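Local coordinates for protein packaging enzyme P4 (Pseudomonas phage phi6, PDB 4BLO) that hydrolyses nucleoside triphosphates as a hexameric RecA-like P-loop ATPase and probably drives the packaging of viral RNA into the phage capsid, at residues C174-S188 / L219-V231. Sequence-based numbering, arbitrary orientation.
Sequences CIGLGALGFNVAVDS and LFTQYDCSVVMVV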
loop_
_atom_site.group_PDB
_atom_site.type_symbol
_atom_site.label_atom_id
_atom_site.label_comp_id
_atom_site.label_asym_id
_atom_site.label_seq_id
_atom_site.Cartn_x
_atom_site.Cartn_y
_atom_site.Cartn_z
ATOM N N CYS L 174 -24.556 7.886 -23.698
ATOM C CA CYS L 174 -24.629 9.226 -23.113
ATOM C C CYS L 174 -24.296 10.317 -24.147
ATOM O O CYS L 174 -25.112 11.220 -24.339
ATOM C CB CYS L 174 -23.731 9.334 -21.885
ATOM S SG CYS L 174 -24.449 8.628 -20.375
ATOM N N ILE L 175 -23.124 10.228 -24.823
ATOM C CA ILE L 175 -22.697 11.206 -25.832
ATOM C C ILE L 175 -23.568 11.084 -27.097
ATOM O O ILE L 175 -24.076 12.094 -27.577
ATOM C CB ILE L 175 -21.176 11.099 -26.158
ATOM C CG1 ILE L 175 -20.321 11.385 -24.905
ATOM C CG2 ILE L 175 -20.773 12.035 -27.318
ATOM C CD1 ILE L 175 -18.932 10.735 -24.911
ATOM N N GLY L 176 -23.735 9.866 -27.601
ATOM C CA GLY L 176 -24.520 9.595 -28.802
ATOM C C GLY L 176 -25.933 10.123 -28.776
ATOM O O GLY L 176 -26.301 10.932 -29.635
ATOM N N LEU L 177 -26.731 9.688 -27.784
ATOM C CA LEU L 177 -28.139 10.094 -27.663
ATOM C C LEU L 177 -28.300 11.480 -27.032
ATOM O O LEU L 177 -29.204 12.222 -27.429
ATOM C CB LEU L 177 -28.971 9.058 -26.888
ATOM C CG LEU L 177 -29.036 7.632 -27.477
ATOM C CD1 LEU L 177 -29.973 6.767 -26.672
ATOM C CD2 LEU L 177 -29.513 7.636 -28.926
ATOM N N GLY L 178 -27.425 11.814 -26.080
ATOM C CA GLY L 178 -27.449 13.098 -25.388
ATOM C C GLY L 178 -27.226 14.280 -26.304
ATOM O O GLY L 178 -27.863 15.323 -26.117
ATOM N N ALA L 179 -26.326 14.110 -27.311
ATOM C CA ALA L 179 -25.979 15.132 -28.307
ATOM C C ALA L 179 -27.163 15.446 -29.195
ATOM O O ALA L 179 -27.357 16.608 -29.555
ATOM C CB ALA L 179 -24.797 14.681 -29.152
ATOM N N LEU L 180 -27.971 14.418 -29.511
ATOM C CA LEU L 180 -29.183 14.505 -30.331
ATOM C C LEU L 180 -30.316 15.249 -29.608
ATOM O O LEU L 180 -31.298 15.617 -30.252
ATOM C CB LEU L 180 -29.679 13.108 -30.754
ATOM C CG LEU L 180 -28.745 12.262 -31.618
ATOM C CD1 LEU L 180 -29.265 10.843 -31.727
ATOM C CD2 LEU L 180 -28.541 12.876 -33.008
ATOM N N GLY L 181 -30.181 15.458 -28.298
ATOM C CA GLY L 181 -31.167 16.184 -27.508
ATOM C C GLY L 181 -31.918 15.373 -26.478
ATOM O O GLY L 181 -32.697 15.948 -25.711
ATOM N N PHE L 182 -31.674 14.047 -26.425
ATOM C CA PHE L 182 -32.322 13.161 -25.465
ATOM C C PHE L 182 -31.870 13.425 -24.054
ATOM O O PHE L 182 -30.708 13.756 -23.836
ATOM C CB PHE L 182 -32.054 11.681 -25.798
ATOM C CG PHE L 182 -32.784 11.176 -27.011
ATOM C CD1 PHE L 182 -34.125 10.824 -26.936
ATOM C CD2 PHE L 182 -32.134 11.055 -28.228
ATOM C CE1 PHE L 182 -34.809 10.364 -28.066
ATOM C CE2 PHE L 182 -32.809 10.594 -29.352
ATOM C CZ PHE L 182 -34.145 10.251 -29.266
ATOM N N ASN L 183 -32.782 13.243 -23.098
ATOM C CA ASN L 183 -32.508 13.369 -21.673
ATOM C C ASN L 183 -32.071 12.010 -21.174
ATOM O O ASN L 183 -32.906 11.133 -20.898
ATOM C CB ASN L 183 -33.730 13.889 -20.931
ATOM C CG ASN L 183 -34.084 15.318 -21.250
ATOM O OD1 ASN L 183 -35.250 15.706 -21.194
ATOM N ND2 ASN L 183 -33.095 16.142 -21.551
ATOM N N VAL L 184 -30.742 11.817 -21.130
ATOM C CA VAL L 184 -30.087 10.566 -20.757
ATOM C C VAL L 184 -29.770 10.558 -19.266
ATOM O O VAL L 184 -29.315 11.567 -18.719
ATOM C CB VAL L 184 -28.814 10.323 -21.618
ATOM C CG1 VAL L 184 -28.163 8.991 -21.288
ATOM C CG2 VAL L 184 -29.133 10.380 -23.106
ATOM N N ALA L 185 -30.007 9.398 -18.614
ATOM C CA ALA L 185 -29.712 9.172 -17.204
ATOM C C ALA L 185 -28.987 7.861 -17.009
ATOM O O ALA L 185 -29.254 6.907 -17.739
ATOM C CB ALA L 185 -30.987 9.181 -16.397
ATOM N N VAL L 186 -28.071 7.803 -16.025
ATOM C CA VAL L 186 -27.310 6.588 -15.705
ATOM C C VAL L 186 -27.565 6.167 -14.255
ATOM O O VAL L 186 -27.196 6.888 -13.325
ATOM C CB VAL L 186 -25.788 6.717 -15.977
ATOM C CG1 VAL L 186 -25.099 5.358 -15.891
ATOM C CG2 VAL L 186 -25.525 7.353 -17.332
ATOM N N ASP L 187 -28.212 4.990 -14.094
ATOM C CA ASP L 187 -28.485 4.315 -12.820
ATOM C C ASP L 187 -28.001 2.861 -12.921
ATOM O O ASP L 187 -28.684 2.041 -13.522
ATOM C CB ASP L 187 -29.976 4.382 -12.437
ATOM C CG ASP L 187 -30.298 4.006 -10.992
ATOM O OD1 ASP L 187 -29.369 3.995 -10.149
ATOM O OD2 ASP L 187 -31.491 3.745 -10.700
ATOM N N SER L 188 -26.784 2.543 -12.447
ATOM C CA SER L 188 -25.860 3.346 -11.637
ATOM C C SER L 188 -24.542 3.585 -12.323
ATOM O O SER L 188 -24.270 3.016 -13.382
ATOM C CB SER L 188 -25.552 2.573 -10.353
ATOM O OG SER L 188 -25.420 3.396 -9.212
ATOM N N LEU L 219 -16.998 16.815 -21.044
ATOM C CA LEU L 219 -17.202 15.950 -22.205
ATOM C C LEU L 219 -18.647 16.128 -22.715
ATOM O O LEU L 219 -18.868 16.258 -23.916
ATOM C CB LEU L 219 -16.925 14.492 -21.786
ATOM C CG LEU L 219 -16.144 13.565 -22.726
ATOM C CD1 LEU L 219 -14.841 14.170 -23.195
ATOM C CD2 LEU L 219 -15.857 12.250 -22.050
ATOM N N PHE L 220 -19.619 16.226 -21.790
ATOM C CA PHE L 220 -21.027 16.447 -22.129
ATOM C C PHE L 220 -21.280 17.904 -22.512
ATOM O O PHE L 220 -22.127 18.148 -23.373
ATOM C CB PHE L 220 -21.951 16.028 -20.982
ATOM C CG PHE L 220 -21.917 14.554 -20.646
ATOM C CD1 PHE L 220 -21.695 13.601 -21.633
ATOM C CD2 PHE L 220 -22.154 14.115 -19.350
ATOM C CE1 PHE L 220 -21.675 12.238 -21.323
ATOM C CE2 PHE L 220 -22.148 12.750 -19.043
ATOM C CZ PHE L 220 -21.908 11.820 -20.030
ATOM N N THR L 221 -20.552 18.869 -21.898
ATOM C CA THR L 221 -20.694 20.301 -22.206
ATOM C C THR L 221 -20.253 20.566 -23.650
ATOM O O THR L 221 -20.914 21.314 -24.366
ATOM C CB THR L 221 -19.900 21.163 -21.210
ATOM O OG1 THR L 221 -20.241 20.775 -19.873
ATOM C CG2 THR L 221 -20.137 22.659 -21.404
ATOM N N GLN L 222 -19.163 19.916 -24.079
ATOM C CA GLN L 222 -18.604 20.027 -25.420
ATOM C C GLN L 222 -19.527 19.408 -26.494
ATOM O O GLN L 222 -19.530 19.897 -27.630
ATOM C CB GLN L 222 -17.244 19.335 -25.458
ATOM C CG GLN L 222 -16.258 20.054 -26.348
ATOM C CD GLN L 222 -14.842 19.713 -25.966
ATOM O OE1 GLN L 222 -14.394 18.573 -26.152
ATOM N NE2 GLN L 222 -14.104 20.698 -25.440
ATOM N N TYR L 223 -20.294 18.345 -26.138
ATOM C CA TYR L 223 -21.176 17.636 -27.075
ATOM C C TYR L 223 -22.681 17.945 -26.843
ATOM O O TYR L 223 -23.542 17.223 -27.346
ATOM C CB TYR L 223 -20.894 16.123 -27.028
ATOM C CG TYR L 223 -19.467 15.783 -27.405
ATOM C CD1 TYR L 223 -18.913 16.236 -28.594
ATOM C CD2 TYR L 223 -18.674 14.996 -26.579
ATOM C CE1 TYR L 223 -17.594 15.946 -28.934
ATOM C CE2 TYR L 223 -17.356 14.686 -26.917
ATOM C CZ TYR L 223 -16.825 15.150 -28.103
ATOM O OH TYR L 223 -15.527 14.832 -28.446
ATOM N N ASP L 224 -22.978 19.058 -26.137
ATOM C CA ASP L 224 -24.309 19.606 -25.835
ATOM C C ASP L 224 -25.266 18.589 -25.186
ATOM O O ASP L 224 -26.479 18.628 -25.445
ATOM C CB ASP L 224 -24.958 20.207 -27.096
ATOM C CG ASP L 224 -24.144 21.242 -27.846
ATOM O OD1 ASP L 224 -23.360 21.981 -27.191
ATOM O OD2 ASP L 224 -24.341 21.367 -29.076
ATOM N N CYS L 225 -24.718 17.700 -24.327
ATOM C CA CYS L 225 -25.474 16.662 -23.608
ATOM C C CYS L 225 -25.909 17.163 -22.236
ATOM O O CYS L 225 -25.167 17.896 -21.571
ATOM C CB CYS L 225 -24.652 15.384 -23.460
ATOM S SG CYS L 225 -24.027 14.690 -25.009
ATOM N N SER L 226 -27.074 16.696 -21.790
ATOM C CA SER L 226 -27.611 16.915 -20.453
ATOM C C SER L 226 -27.859 15.524 -19.844
ATOM O O SER L 226 -28.867 14.875 -20.146
ATOM C CB SER L 226 -28.872 17.768 -20.493
ATOM O OG SER L 226 -29.258 18.114 -19.173
ATOM N N VAL L 227 -26.887 15.043 -19.053
ATOM C CA VAL L 227 -26.911 13.726 -18.432
ATOM C C VAL L 227 -27.016 13.839 -16.898
ATOM O O VAL L 227 -26.405 14.707 -16.290
ATOM C CB VAL L 227 -25.655 12.903 -18.872
ATOM C CG1 VAL L 227 -25.611 11.510 -18.223
ATOM C CG2 VAL L 227 -25.557 12.794 -20.396
ATOM N N VAL L 228 -27.807 12.941 -16.293
ATOM C CA VAL L 228 -27.966 12.770 -14.848
ATOM C C VAL L 228 -27.361 11.407 -14.481
ATOM O O VAL L 228 -27.853 10.383 -14.939
ATOM C CB VAL L 228 -29.450 12.893 -14.373
ATOM C CG1 VAL L 228 -29.632 12.387 -12.927
ATOM C CG2 VAL L 228 -29.952 14.327 -14.522
ATOM N N MET L 229 -26.312 11.398 -13.672
ATOM C CA MET L 229 -25.672 10.153 -13.215
ATOM C C MET L 229 -25.922 9.956 -11.737
ATOM O O MET L 229 -25.672 10.884 -10.963
ATOM C CB MET L 229 -24.152 10.154 -13.487
ATOM C CG MET L 229 -23.800 10.233 -14.948
ATOM S SD MET L 229 -22.118 9.675 -15.284
ATOM C CE MET L 229 -21.187 10.835 -14.341
ATOM N N VAL L 230 -26.419 8.764 -11.327
ATOM C CA VAL L 230 -26.635 8.530 -9.893
ATOM C C VAL L 230 -25.317 8.017 -9.338
ATOM O O VAL L 230 -24.743 7.056 -9.865
ATOM C CB VAL L 230 -27.878 7.701 -9.454
ATOM C CG1 VAL L 230 -28.802 7.380 -10.607
ATOM C CG2 VAL L 230 -27.528 6.463 -8.626
ATOM N N VAL L 231 -24.788 8.750 -8.342
ATOM C CA VAL L 231 -23.477 8.489 -7.754
ATOM C C VAL L 231 -23.660 8.064 -6.268
ATOM O O VAL L 231 -24.103 8.850 -5.419
ATOM C CB VAL L 231 -22.469 9.675 -7.985
ATOM C CG1 VAL L 231 -22.319 9.974 -9.470
ATOM C CG2 VAL L 231 -22.883 10.948 -7.271
#
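V186 is gripped through both its backbone polar atoms by strand 226-231: its N donates to V228 O at 2.8 Å and its O accepts from V230 N at 2.8 Å, the latter nearly straight (172°). A longer bond, V228 N to V184 O (3.2 Å), continues this parallel ladder, while A185 and D187 bond the other way to strand 144-147, making 184-187 an inner strand of the RecA-like sheet. On the sheet face carrying V184, V186, V227 and M229, the last turns of helices 167-179 and 208-222 meet through their side chains. There three groups meet the F220 ring: V227 CG2 sits over its centre, 3.6 Å above the plane, I175 CG1 meets the edge, and C174 CB comes obliquely to F220 CZ at 3.6 Å. With CG1 anti to its carbonyl carbon (chi1 -62°), I175 can send CG1 to F220 and CG2 to Y223 CD2 (3.7 Å). C225 SG tucks against the helix backbone, 3.5 Å from G178 C, where G178 has no side chain to intervene. D187 OD1 makes van der Waals contact with V230 CG2, while OD2 bonds to P-loop S133 near calcium and ADP. Backbone bonds on both edges and an apolar helix layer probably help position this carboxylate.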